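Local coordinates for hypothetical protein ybgI (Escherichia coli, Escherichia coli O157:H7, PDB 1NMO), which binds a pair of iron ions in each subunit of a toroidal hexamer and may help degrade radiation-damaged nucleotides, at residues 46-51 and 58-63; 64-69 and 81-86; 116-121 and 166-171; 122-127 and 179-184. One frame throughout, in Å; residues are numbered along the deposited sequence.

Interaction 1: residues 46-51 and 58-63; sequences QALLDE and DAVIVH. With FE (Fe (III) ion), chain H.
Just past V60 and V62, the strand residues that meet L48 of the helix, the imidazole of H63 turns its edge to an iron ion, which lies in the ring plane 2.5 Å from H63 NE2. D101 and E219 bind the same ion, and a water sits 2.4 Å from the metal. The H63 ring also meets that of H97, their planes about 25° apart. The second ring nitrogen, H63 ND1, is hydrogen-bonded with W96 O, which, with the metal bond at NE2, should fix the ring's rotation. Helix 46-54 and strand 59-62 belong to a beta-alpha-beta unit that starts with strand 37-41. The axes of the two short segments run roughly antiparallel, at 146° and 9.7 Å apart, as expected for a crossover helix. One methyl carries most of the contact: L48 CD1 lies 3.7 Å from V60 CG1 and also 3.7 Å from V62 CG1. V60 turns CG1 opposite to its own backbone N and against L48, while its CG2 is 4.3 Å from L49 CD1. I61, between the two valines, points to the other side of the strand. L49 continues the apolar layer onto Y66 and L86. Within the helix, Q46 NE2 gives a nearly straight bond (178°) to D50 OD1, 3.0 Å away, on the syn side of the carboxylate and somewhat out of its plane.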
loop_
_atom_site.group_PDB
_atom_site.type_symbol
_atom_site.label_atom_id
_atom_site.label_comp_id
_atom_site.label_asym_id
_atom_site.label_seq_id
_atom_site.Cartn_x
_atom_site.Cartn_y
_atom_site.Cartn_z
ATOM N N GLN A 46 -6.843 -18.929 23.541
ATOM C CA GLN A 46 -8.284 -19.075 23.393
ATOM C C GLN A 46 -8.567 -19.618 22.003
ATOM O O GLN A 46 -9.486 -20.405 21.820
ATOM C CB GLN A 46 -8.939 -17.711 23.450
ATOM C CG GLN A 46 -10.487 -17.815 23.503
ATOM C CD GLN A 46 -10.882 -18.408 24.818
ATOM O OE1 GLN A 46 -10.403 -17.916 25.869
ATOM N NE2 GLN A 46 -11.720 -19.461 24.810
ATOM N N ALA A 47 -7.795 -19.192 20.995
ATOM C CA ALA A 47 -8.054 -19.629 19.624
ATOM C C ALA A 47 -7.931 -21.127 19.429
ATOM O O ALA A 47 -8.716 -21.694 18.702
ATOM C CB ALA A 47 -7.139 -18.859 18.632
ATOM N N LEU A 48 -6.996 -21.788 20.083
ATOM C CA LEU A 48 -6.818 -23.271 19.970
ATOM C C LEU A 48 -7.934 -23.917 20.699
ATOM O O LEU A 48 -8.524 -24.940 20.302
ATOM C CB LEU A 48 -5.568 -23.761 20.700
ATOM C CG LEU A 48 -4.502 -24.679 20.154
ATOM C CD1 LEU A 48 -3.966 -25.683 21.208
ATOM C CD2 LEU A 48 -5.001 -25.311 18.911
ATOM N N LEU A 49 -8.213 -23.362 21.852
ATOM C CA LEU A 49 -9.291 -23.925 22.695
ATOM C C LEU A 49 -10.630 -23.844 21.975
ATOM O O LEU A 49 -11.487 -24.712 22.083
ATOM C CB LEU A 49 -9.291 -23.109 23.950
ATOM C CG LEU A 49 -8.689 -23.684 25.220
ATOM C CD1 LEU A 49 -7.620 -24.648 25.022
ATOM C CD2 LEU A 49 -8.345 -22.563 26.105
ATOM N N ASP A 50 -10.859 -22.775 21.247
ATOM C CA ASP A 50 -12.127 -22.734 20.541
ATOM C C ASP A 50 -12.056 -23.825 19.430
ATOM O O ASP A 50 -13.051 -24.487 19.100
ATOM C CB ASP A 50 -12.371 -21.346 19.913
ATOM C CG ASP A 50 -12.421 -20.215 20.951
ATOM O OD1 ASP A 50 -12.776 -20.462 22.155
ATOM O OD2 ASP A 50 -12.154 -19.067 20.535
ATOM N N GLU A 51 -10.904 -24.003 18.808
ATOM C CA GLU A 51 -10.887 -25.028 17.777
ATOM C C GLU A 51 -11.091 -26.379 18.401
ATOM O O GLU A 51 -11.695 -27.237 17.739
ATOM C CB GLU A 51 -9.605 -25.066 16.991
ATOM C CG GLU A 51 -9.605 -24.123 15.795
ATOM C CD GLU A 51 -10.554 -24.565 14.678
ATOM O OE1 GLU A 51 -10.333 -25.614 14.061
ATOM O OE2 GLU A 51 -11.539 -23.856 14.414
ATOM N N ASP A 58 -11.334 -34.206 23.177
ATOM C CA ASP A 58 -11.335 -34.677 24.582
ATOM C C ASP A 58 -10.052 -34.132 25.348
ATOM O O ASP A 58 -9.982 -34.109 26.597
ATOM C CB ASP A 58 -11.255 -36.191 24.639
ATOM C CG ASP A 58 -12.437 -36.852 24.002
ATOM O OD1 ASP A 58 -13.593 -36.428 24.254
ATOM O OD2 ASP A 58 -12.215 -37.821 23.256
ATOM N N ALA A 59 -9.024 -33.745 24.608
ATOM C CA ALA A 59 -7.842 -33.210 25.274
ATOM C C ALA A 59 -7.174 -32.193 24.389
ATOM O O ALA A 59 -7.356 -32.182 23.170
ATOM C CB ALA A 59 -6.876 -34.292 25.573
ATOM N N VAL A 60 -6.367 -31.355 25.017
ATOM C CA VAL A 60 -5.558 -30.406 24.269
ATOM C C VAL A 60 -4.151 -30.597 24.770
ATOM O O VAL A 60 -3.950 -30.718 25.985
ATOM C CB VAL A 60 -5.954 -28.973 24.545
ATOM C CG1 VAL A 60 -4.942 -27.979 23.904
ATOM C CG2 VAL A 60 -7.248 -28.786 23.920
ATOM N N ILE A 61 -3.190 -30.713 23.845
ATOM C CA ILE A 61 -1.800 -30.854 24.257
ATOM C C ILE A 61 -0.991 -29.695 23.611
ATOM O O ILE A 61 -1.179 -29.381 22.418
ATOM C CB ILE A 61 -1.224 -32.212 23.851
ATOM C CG1 ILE A 61 -2.076 -33.356 24.429
ATOM C CG2 ILE A 61 0.214 -32.249 24.350
ATOM C CD1 ILE A 61 -1.537 -34.783 24.179
ATOM N N VAL A 62 -0.116 -29.056 24.396
ATOM C CA VAL A 62 0.617 -27.892 23.939
ATOM C C VAL A 62 2.028 -27.786 24.454
ATOM O O VAL A 62 2.395 -28.547 25.342
ATOM C CB VAL A 62 -0.068 -26.574 24.408
ATOM C CG1 VAL A 62 -1.449 -26.419 23.805
ATOM C CG2 VAL A 62 -0.140 -26.539 25.884
ATOM N N HIS A 63 2.838 -26.901 23.835
ATOM C CA HIS A 63 4.184 -26.664 24.316
ATOM C C HIS A 63 4.139 -25.631 25.453
ATOM O O HIS A 63 4.939 -25.728 26.387
ATOM C CB HIS A 63 5.065 -26.144 23.229
ATOM C CG HIS A 63 6.487 -25.883 23.650
ATOM N ND1 HIS A 63 7.174 -26.677 24.558
ATOM C CD2 HIS A 63 7.353 -24.897 23.274
ATOM C CE1 HIS A 63 8.396 -26.178 24.727
ATOM N NE2 HIS A 63 8.531 -25.092 23.965
HETATM FE FE FE H . 10.675 -23.757 24.125
HETATM O O HOH W 1 12.904 -22.988 24.404
#

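Interaction 2: residues 64-69 and 81-86; sequences HGYFWK and NRLKTL. With FE (Fe (III) ion), chain G.
Y66 is the loop residue driven into helix 78-88, and R82 and L83 bury most of the helix surface that receives it. R82 crosses the ring obliquely: its aliphatic chain, extended from CG to NE, passes the phenol end with R82 CB 3.5 Å from Y66 OH, and R82 NH1 comes equally near, 3.5 Å from Y66 CE1. Guanidinium and ring planes are 29° apart, so the two groups are tilted rather than stacked. The charge itself is taken up elsewhere, in a salt bridge from R82 NH2 to E205 of the second subunit, while Y66 OH is hydrogen-bonded with A44 O. L83 CD2 meets the ring obliquely, 4.0 Å from Y66 CE2, and L86 CD1 reaches the ring edge near its plane at 3.7 Å from that same Y66 CE2. This loop follows strand 59-62 of the five-stranded mixed sheet, and at its start it supplies a ligand to the dinuclear metal site: H64 NE2 binds iron at 2.1 Å, with H215 and E219 completing the protein ligands. Y66 lies two residues after H64, so its burial against the helix probably helps to place this part of the loop. Its CB also lies over the centre of the F67 ring, 3.8 Å above the plane. W68 folds back in the loop, its NE1 donating to G65 O at 3.0 Å from above the carbonyl plane.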
loop_
_atom_site.group_PDB
_atom_site.type_symbol
_atom_site.label_atom_id
_atom_site.label_comp_id
_atom_site.label_asym_id
_atom_site.label_seq_id
_atom_site.Cartn_x
_atom_site.Cartn_y
_atom_site.Cartn_z
ATOM N N HIS A 64 3.213 -24.652 25.354
ATOM C CA HIS A 64 3.019 -23.583 26.352
ATOM C C HIS A 64 1.606 -23.601 26.983
ATOM O O HIS A 64 0.612 -23.099 26.416
ATOM C CB HIS A 64 3.197 -22.203 25.729
ATOM C CG HIS A 64 4.536 -21.963 25.123
ATOM N ND1 HIS A 64 4.736 -21.944 23.760
ATOM C CD2 HIS A 64 5.740 -21.709 25.689
ATOM C CE1 HIS A 64 6.001 -21.676 23.512
ATOM N NE2 HIS A 64 6.632 -21.527 24.662
ATOM N N GLY A 65 1.505 -24.161 28.184
ATOM C CA GLY A 65 0.202 -24.238 28.838
ATOM C C GLY A 65 0.115 -23.139 29.844
ATOM O O GLY A 65 0.507 -22.016 29.525
ATOM N N TYR A 66 -0.335 -23.438 31.075
ATOM C CA TYR A 66 -0.515 -22.360 32.080
ATOM C C TYR A 66 0.294 -22.535 33.377
ATOM O O TYR A 66 1.199 -23.366 33.468
ATOM C CB TYR A 66 -1.999 -22.270 32.464
ATOM C CG TYR A 66 -2.988 -22.211 31.310
ATOM C CD1 TYR A 66 -2.665 -21.569 30.160
ATOM C CD2 TYR A 66 -4.268 -22.827 31.381
ATOM C CE1 TYR A 66 -3.550 -21.538 29.075
ATOM C CE2 TYR A 66 -5.166 -22.782 30.287
ATOM C CZ TYR A 66 -4.771 -22.137 29.132
ATOM O OH TYR A 66 -5.512 -22.097 27.944
ATOM N N PHE A 67 -0.029 -21.703 34.367
ATOM C CA PHE A 67 0.572 -21.814 35.713
ATOM C C PHE A 67 2.075 -21.651 35.758
ATOM O O PHE A 67 2.757 -22.451 36.401
ATOM C CB PHE A 67 0.213 -23.182 36.257
ATOM C CG PHE A 67 -1.242 -23.515 36.055
ATOM C CD1 PHE A 67 -2.214 -22.591 36.413
ATOM C CD2 PHE A 67 -1.635 -24.715 35.512
ATOM C CE1 PHE A 67 -3.563 -22.859 36.225
ATOM C CE2 PHE A 67 -2.953 -24.991 35.327
ATOM C CZ PHE A 67 -3.927 -24.038 35.695
ATOM N N TRP A 68 2.584 -20.658 35.018
ATOM C CA TRP A 68 4.018 -20.327 34.989
ATOM C C TRP A 68 4.450 -19.779 36.372
ATOM O O TRP A 68 3.684 -19.048 37.067
ATOM C CB TRP A 68 4.299 -19.267 33.914
ATOM C CG TRP A 68 4.057 -19.802 32.551
ATOM C CD1 TRP A 68 2.843 -19.798 31.879
ATOM C CD2 TRP A 68 4.943 -20.668 31.770
ATOM N NE1 TRP A 68 2.916 -20.631 30.749
ATOM C CE2 TRP A 68 4.175 -21.162 30.648
ATOM C CE3 TRP A 68 6.298 -21.079 31.903
ATOM C CZ2 TRP A 68 4.724 -22.046 29.674
ATOM C CZ3 TRP A 68 6.841 -21.964 30.931
ATOM C CH2 TRP A 68 6.048 -22.431 29.831
ATOM N N LYS A 69 5.694 -20.114 36.726
ATOM C CA LYS A 69 6.218 -19.690 37.980
ATOM C C LYS A 69 6.193 -18.166 38.076
ATOM O O LYS A 69 6.635 -17.408 37.159
ATOM C CB LYS A 69 7.643 -20.238 38.222
ATOM C CG LYS A 69 8.025 -20.328 39.725
ATOM C CD LYS A 69 8.228 -21.822 40.239
ATOM C CE LYS A 69 9.007 -22.733 39.228
ATOM N NZ LYS A 69 10.490 -22.430 39.034
ATOM N N ASN A 81 -11.472 -17.049 30.818
ATOM C CA ASN A 81 -12.092 -17.455 29.531
ATOM C C ASN A 81 -11.560 -18.804 29.101
ATOM O O ASN A 81 -12.320 -19.681 28.700
ATOM C CB ASN A 81 -11.789 -16.452 28.444
ATOM C CG ASN A 81 -12.420 -15.072 28.728
ATOM O OD1 ASN A 81 -13.489 -14.972 29.353
ATOM N ND2 ASN A 81 -11.772 -14.009 28.240
ATOM N N ARG A 82 -10.249 -18.969 29.255
ATOM C CA ARG A 82 -9.596 -20.172 28.854
ATOM C C ARG A 82 -9.970 -21.362 29.713
ATOM O O ARG A 82 -10.169 -22.475 29.218
ATOM C CB ARG A 82 -8.120 -19.931 28.928
ATOM C CG ARG A 82 -7.615 -19.040 27.936
ATOM C CD ARG A 82 -6.151 -18.616 28.340
ATOM N NE ARG A 82 -5.640 -17.886 27.166
ATOM C CZ ARG A 82 -4.379 -17.789 26.826
ATOM N NH1 ARG A 82 -3.451 -18.347 27.578
ATOM N NH2 ARG A 82 -4.065 -17.182 25.681
ATOM N N LEU A 83 -10.026 -21.133 31.030
ATOM C CA LEU A 83 -10.329 -22.188 31.960
ATOM C C LEU A 83 -11.839 -22.490 31.937
ATOM O O LEU A 83 -12.255 -23.646 32.223
ATOM C CB LEU A 83 -9.859 -21.785 33.378
ATOM C CG LEU A 83 -8.362 -21.696 33.542
ATOM C CD1 LEU A 83 -7.970 -21.155 34.875
ATOM C CD2 LEU A 83 -7.818 -23.071 33.308
ATOM N N LYS A 84 -12.677 -21.496 31.622
ATOM C CA LYS A 84 -14.093 -21.794 31.572
ATOM C C LYS A 84 -14.221 -22.656 30.354
ATOM O O LYS A 84 -14.910 -23.671 30.366
ATOM C CB LYS A 84 -14.958 -20.572 31.287
ATOM C CG LYS A 84 -16.487 -20.922 31.257
ATOM C CD LYS A 84 -17.377 -19.694 30.959
ATOM C CE LYS A 84 -18.856 -20.081 30.847
ATOM N NZ LYS A 84 -19.730 -18.881 30.400
ATOM N N THR A 85 -13.570 -22.269 29.269
ATOM C CA THR A 85 -13.755 -23.063 28.071
ATOM C C THR A 85 -13.334 -24.545 28.285
ATOM O O THR A 85 -14.004 -25.482 27.834
ATOM C CB THR A 85 -12.951 -22.482 26.944
ATOM O OG1 THR A 85 -13.416 -21.155 26.642
ATOM C CG2 THR A 85 -13.148 -23.359 25.725
ATOM N N LEU A 86 -12.223 -24.771 28.958
ATOM C CA LEU A 86 -11.753 -26.138 29.209
ATOM C C LEU A 86 -12.650 -26.817 30.237
ATOM O O LEU A 86 -13.156 -27.953 30.032
ATOM C CB LEU A 86 -10.299 -26.106 29.804
ATOM C CG LEU A 86 -9.129 -25.696 28.885
ATOM C CD1 LEU A 86 -7.893 -25.241 29.641
ATOM C CD2 LEU A 86 -8.815 -26.861 27.991
HETATM FE FE FE G . 8.622 -21.358 23.907
#

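Interaction 3: residues 116-121 and 166-171; sequences LGITVM and QRVAWC
I118 and V120 bring one branch each against the six-membered part of the W170 indole. V120 CG2 comes in at the ring edge, in plane, 3.8 Å from W170 CZ2. I118 CG2 approaches obliquely, 3.9 Å from W170 CZ3. The other arm of I118 goes a different way: its CD1 reaches V168 CG1 at 4.1 Å, the two side chains crossing at about a right angle. The indole gets there because W170 has chi1 at 62°, which sets CG between the backbone N and the carbonyl carbon. In the next shell, A113 of helix 108-116 touches both V120 and W170, and I191 backs both V168 and W170. G117 ends that helix in a Schellman motif, with positive phi, and leads the chain straight into strand 118-123. The two strands are not neighbours in the six-stranded mixed sheet: 128-137 lies between them. Their segment axes nevertheless approach to 8.7 Å at an angle of 72°, consistent with a strongly twisted sheet that brings its edge strand toward an inner one. The meeting atoms are all carbon, so the contact rests on shape and dispersion. The polar atom of the indole, W170 NE1, is satisfied by N109 O, and this bond, together with the flanking methyls, should hold the ring in one orientation, with the W170 side chain about 10 Å from an iron ion.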
loop_
_atom_site.group_PDB
_atom_site.type_symbol
_atom_site.label_atom_id
_atom_site.label_comp_id
_atom_site.label_asym_id
_atom_site.label_seq_id
_atom_site.Cartn_x
_atom_site.Cartn_y
_atom_site.Cartn_z
ATOM N N LEU A 116 16.102 -27.920 8.990
ATOM C CA LEU A 116 17.053 -27.054 8.329
ATOM C C LEU A 116 18.209 -27.814 7.803
ATOM O O LEU A 116 19.170 -27.236 7.283
ATOM C CB LEU A 116 17.538 -25.955 9.238
ATOM C CG LEU A 116 16.424 -25.134 9.900
ATOM C CD1 LEU A 116 17.079 -24.290 10.941
ATOM C CD2 LEU A 116 15.701 -24.280 8.903
ATOM N N GLY A 117 18.139 -29.127 7.903
ATOM C CA GLY A 117 19.228 -29.906 7.325
ATOM C C GLY A 117 20.514 -29.783 8.068
ATOM O O GLY A 117 21.572 -29.662 7.480
ATOM N N ILE A 118 20.448 -29.826 9.378
ATOM C CA ILE A 118 21.670 -29.734 10.176
ATOM C C ILE A 118 21.923 -31.043 10.881
ATOM O O ILE A 118 21.061 -31.617 11.539
ATOM C CB ILE A 118 21.560 -28.655 11.277
ATOM C CG1 ILE A 118 21.119 -27.304 10.635
ATOM C CG2 ILE A 118 22.940 -28.519 12.058
ATOM C CD1 ILE A 118 21.066 -26.115 11.701
ATOM N N THR A 119 23.139 -31.526 10.774
ATOM C CA THR A 119 23.501 -32.777 11.440
ATOM C C THR A 119 23.865 -32.442 12.879
ATOM O O THR A 119 24.824 -31.726 13.127
ATOM C CB THR A 119 24.765 -33.406 10.724
ATOM O OG1 THR A 119 24.513 -33.472 9.301
ATOM C CG2 THR A 119 25.049 -34.813 11.273
ATOM N N VAL A 120 23.157 -32.988 13.827
ATOM C CA VAL A 120 23.457 -32.710 15.220
ATOM C C VAL A 120 24.738 -33.430 15.578
ATOM O O VAL A 120 24.909 -34.606 15.188
ATOM C CB VAL A 120 22.326 -33.244 16.156
ATOM C CG1 VAL A 120 22.798 -33.206 17.642
ATOM C CG2 VAL A 120 21.048 -32.398 15.993
HETATM N N MSE A 121 25.612 -32.790 16.362
HETATM C CA MSE A 121 26.880 -33.432 16.674
HETATM C C MSE A 121 27.237 -33.522 18.130
HETATM O O MSE A 121 28.123 -34.288 18.501
HETATM C CB MSE A 121 28.020 -32.767 15.898
HETATM C CG MSE A 121 28.098 -33.233 14.495
HETATM SE SE MSE A 121 29.423 -32.201 13.516
HETATM C CE MSE A 121 28.993 -33.074 11.770
ATOM N N GLN A 166 29.180 -23.036 8.467
ATOM C CA GLN A 166 29.221 -24.505 8.499
ATOM C C GLN A 166 28.733 -25.042 9.857
ATOM O O GLN A 166 27.815 -25.827 9.908
ATOM C CB GLN A 166 30.680 -25.026 8.219
ATOM C CG GLN A 166 30.821 -26.509 8.612
ATOM C CD GLN A 166 31.776 -27.270 7.717
ATOM O OE1 GLN A 166 31.610 -28.486 7.478
ATOM N NE2 GLN A 166 32.771 -26.580 7.218
ATOM N N ARG A 167 29.374 -24.596 10.938
ATOM C CA ARG A 167 29.074 -25.047 12.302
ATOM C C ARG A 167 28.072 -24.092 12.891
ATOM O O ARG A 167 28.244 -22.879 12.835
ATOM C CB ARG A 167 30.405 -25.105 13.117
ATOM C CG ARG A 167 30.269 -25.403 14.601
ATOM C CD ARG A 167 31.710 -25.546 15.224
ATOM N NE ARG A 167 32.308 -26.726 14.598
ATOM C CZ ARG A 167 32.952 -27.682 15.258
ATOM N NH1 ARG A 167 33.109 -27.575 16.582
ATOM N NH2 ARG A 167 33.343 -28.796 14.594
ATOM N N VAL A 168 27.023 -24.638 13.466
ATOM C CA VAL A 168 25.906 -23.852 13.995
ATOM C C VAL A 168 25.453 -24.281 15.407
ATOM O O VAL A 168 25.770 -25.404 15.851
ATOM C CB VAL A 168 24.738 -24.093 13.038
ATOM C CG1 VAL A 168 23.520 -23.425 13.536
ATOM C CG2 VAL A 168 25.101 -23.552 11.685
ATOM N N ALA A 169 24.799 -23.407 16.178
ATOM C CA ALA A 169 24.262 -23.957 17.440
ATOM C C ALA A 169 22.879 -23.290 17.471
ATOM O O ALA A 169 22.654 -22.330 16.734
ATOM C CB ALA A 169 25.115 -23.607 18.668
ATOM N N TRP A 170 21.944 -23.739 18.297
ATOM C CA TRP A 170 20.650 -23.128 18.220
ATOM C C TRP A 170 19.884 -23.445 19.449
ATOM O O TRP A 170 20.283 -24.352 20.186
ATOM C CB TRP A 170 19.922 -23.696 17.010
ATOM C CG TRP A 170 19.651 -25.192 17.041
ATOM C CD1 TRP A 170 18.531 -25.819 17.484
ATOM C CD2 TRP A 170 20.559 -26.247 16.632
ATOM N NE1 TRP A 170 18.673 -27.194 17.388
ATOM C CE2 TRP A 170 19.902 -27.483 16.867
ATOM C CE3 TRP A 170 21.873 -26.259 16.091
ATOM C CZ2 TRP A 170 20.502 -28.723 16.570
ATOM C CZ3 TRP A 170 22.491 -27.502 15.796
ATOM C CH2 TRP A 170 21.802 -28.703 16.038
ATOM N N CYS A 171 18.803 -22.711 19.693
ATOM C CA CYS A 171 17.913 -23.023 20.820
ATOM C C CYS A 171 16.597 -22.486 20.314
ATOM O O CYS A 171 16.565 -21.329 20.001
ATOM C CB CYS A 171 18.288 -22.290 22.128
ATOM S SG CYS A 171 17.117 -22.750 23.478
#

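Interaction 4: residues 122-127 and 179-184; sequences GEIEPL and IDSAAR
A classic beta bulge formed by I124 and E125, where strand 118-123 gives way to the turn toward strand 128-137, is the part that meets A182 and S181 of helix 179-185. Both bulge residues send their side chains toward the helix. I124 CD1 comes within 3.9 Å of A182 CA and 4.1 Å of A182 CB. The chain of I124 is extended through CD1 (chi2 -176°), which carries that methyl onto the helix, whereas its branch CG2 lies 4.0 Å from S181 OG. Around this spot A169 of strand 165-170 touches both I124 and A182, so the apolar part of the contact sits against the sheet. E125 stretches beyond CG with chi2 at 172° and brings its carboxylate to the serine: the model has S181 OG donating to E125 OE2 at 2.5 Å. That distance is very short, and OE2 is also crowded against the serine, so the bond's exact geometry is doubtful. R184 folds back over its own helix, D180 O lying 3.5 Å above its guanidinium plane. D180 OD1 is hydrogen-bonded with S202 OG, and D180 packs on M78 of the second subunit. Strand 165-170, helix 179-185 and the adjacent parallel strand 189-192 follow the beta-alpha-beta pattern, and here a bulged neighbouring hairpin leans on the crossover helix.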
loop_
_atom_site.group_PDB
_atom_site.type_symbol
_atom_site.label_atom_id
_atom_site.label_comp_id
_atom_site.label_asym_id
_atom_site.label_seq_id
_atom_site.Cartn_x
_atom_site.Cartn_y
_atom_site.Cartn_z
ATOM N N GLY A 122 26.523 -32.749 18.933
ATOM C CA GLY A 122 26.707 -32.707 20.377
ATOM C C GLY A 122 25.833 -31.616 21.030
ATOM O O GLY A 122 24.823 -31.142 20.482
ATOM N N GLU A 123 26.181 -31.225 22.244
ATOM C CA GLU A 123 25.437 -30.164 22.870
ATOM C C GLU A 123 26.446 -29.333 23.607
ATOM O O GLU A 123 27.496 -29.813 24.031
ATOM C CB GLU A 123 24.281 -30.669 23.748
ATOM C CG GLU A 123 24.553 -31.131 25.128
ATOM C CD GLU A 123 23.315 -30.950 26.021
ATOM O OE1 GLU A 123 22.192 -31.364 25.652
ATOM O OE2 GLU A 123 23.449 -30.377 27.129
ATOM N N ILE A 124 26.202 -28.048 23.628
ATOM C CA ILE A 124 27.075 -27.112 24.289
ATOM C C ILE A 124 26.592 -26.985 25.753
ATOM O O ILE A 124 27.383 -26.831 26.683
ATOM C CB ILE A 124 26.937 -25.725 23.579
ATOM C CG1 ILE A 124 27.377 -25.811 22.120
ATOM C CG2 ILE A 124 27.736 -24.682 24.311
ATOM C CD1 ILE A 124 27.354 -24.437 21.422
ATOM N N GLU A 125 25.283 -27.029 25.941
ATOM C CA GLU A 125 24.640 -26.903 27.246
ATOM C C GLU A 125 23.306 -27.608 27.061
ATOM O O GLU A 125 22.859 -27.868 25.931
ATOM C CB GLU A 125 24.298 -25.470 27.519
ATOM C CG GLU A 125 25.417 -24.697 28.097
ATOM C CD GLU A 125 25.039 -23.193 28.162
ATOM O OE1 GLU A 125 23.892 -22.890 28.516
ATOM O OE2 GLU A 125 25.884 -22.319 27.886
ATOM N N PRO A 126 22.607 -27.893 28.157
ATOM C CA PRO A 126 21.322 -28.574 28.075
ATOM C C PRO A 126 20.314 -28.176 26.929
ATOM O O PRO A 126 19.801 -29.052 26.125
ATOM C CB PRO A 126 20.775 -28.365 29.517
ATOM C CG PRO A 126 21.994 -28.601 30.363
ATOM C CD PRO A 126 22.986 -27.646 29.562
ATOM N N LEU A 127 19.979 -26.912 26.791
ATOM C CA LEU A 127 19.028 -26.674 25.706
ATOM C C LEU A 127 19.664 -26.087 24.456
ATOM O O LEU A 127 18.960 -25.415 23.659
ATOM C CB LEU A 127 17.999 -25.673 26.197
ATOM C CG LEU A 127 17.163 -26.206 27.380
ATOM C CD1 LEU A 127 16.594 -25.011 28.163
ATOM C CD2 LEU A 127 15.999 -27.131 26.817
ATOM N N ILE A 179 23.368 -16.990 23.205
ATOM C CA ILE A 179 24.325 -16.673 22.205
ATOM C C ILE A 179 25.788 -16.551 22.658
ATOM O O ILE A 179 26.721 -16.938 21.903
ATOM C CB ILE A 179 23.920 -15.396 21.452
ATOM C CG1 ILE A 179 24.895 -15.193 20.280
ATOM C CG2 ILE A 179 23.916 -14.150 22.397
ATOM C CD1 ILE A 179 24.401 -14.123 19.182
ATOM N N ASP A 180 26.035 -16.035 23.867
ATOM C CA ASP A 180 27.423 -15.854 24.262
ATOM C C ASP A 180 28.063 -17.197 24.541
ATOM O O ASP A 180 29.197 -17.458 24.102
ATOM C CB ASP A 180 27.551 -15.002 25.484
ATOM C CG ASP A 180 27.222 -13.546 25.229
ATOM O OD1 ASP A 180 27.260 -13.066 24.056
ATOM O OD2 ASP A 180 26.928 -12.890 26.268
ATOM N N SER A 181 27.340 -18.059 25.248
ATOM C CA SER A 181 27.923 -19.323 25.514
ATOM C C SER A 181 28.172 -20.068 24.171
ATOM O O SER A 181 29.120 -20.846 24.079
ATOM C CB SER A 181 27.032 -20.096 26.470
ATOM O OG SER A 181 26.499 -21.168 25.761
ATOM N N ALA A 182 27.374 -19.847 23.124
ATOM C CA ALA A 182 27.676 -20.543 21.855
ATOM C C ALA A 182 28.893 -19.932 21.261
ATOM O O ALA A 182 29.676 -20.619 20.698
ATOM C CB ALA A 182 26.541 -20.433 20.869
ATOM N N ALA A 183 29.060 -18.615 21.318
ATOM C CA ALA A 183 30.268 -18.002 20.753
ATOM C C ALA A 183 31.585 -18.585 21.384
ATOM O O ALA A 183 32.602 -18.835 20.713
ATOM C CB ALA A 183 30.215 -16.459 20.975
ATOM N N ARG A 184 31.578 -18.713 22.703
ATOM C CA ARG A 184 32.704 -19.242 23.437
ATOM C C ARG A 184 32.974 -20.641 22.868
ATOM O O ARG A 184 34.089 -20.944 22.500
ATOM C CB ARG A 184 32.326 -19.347 24.907
ATOM C CG ARG A 184 33.390 -18.943 25.901
ATOM C CD ARG A 184 32.871 -17.754 26.648
ATOM N NE ARG A 184 31.646 -18.108 27.397
ATOM C CZ ARG A 184 30.589 -17.291 27.561
ATOM N NH1 ARG A 184 30.615 -16.062 26.999
ATOM N NH2 ARG A 184 29.523 -17.674 28.306
#

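Overall arrangement
Along the chain, interaction 1 closes before interaction 2 opens, and both precede interactions 3 and 4, whose segments alternate. The first two, with centres 10 Å apart, lie where helices 46-54 and 78-88 pack against the five-stranded sheet, and they touch: Q46 NE2 is probably hydrogen-bonded with T85 OG1 at 3.0 Å. Interactions 3 and 4, 12 Å apart by centres, use strand 118-123 of the six-stranded sheet and meet where C171 SG packs 3.2 Å from L127 O. The two pairs lie on opposite sides of the chain's centre, 31 to 34 Å apart by centres. The dinuclear iron site lies between the halves, with H63 and H64 contributed from the first pair's side.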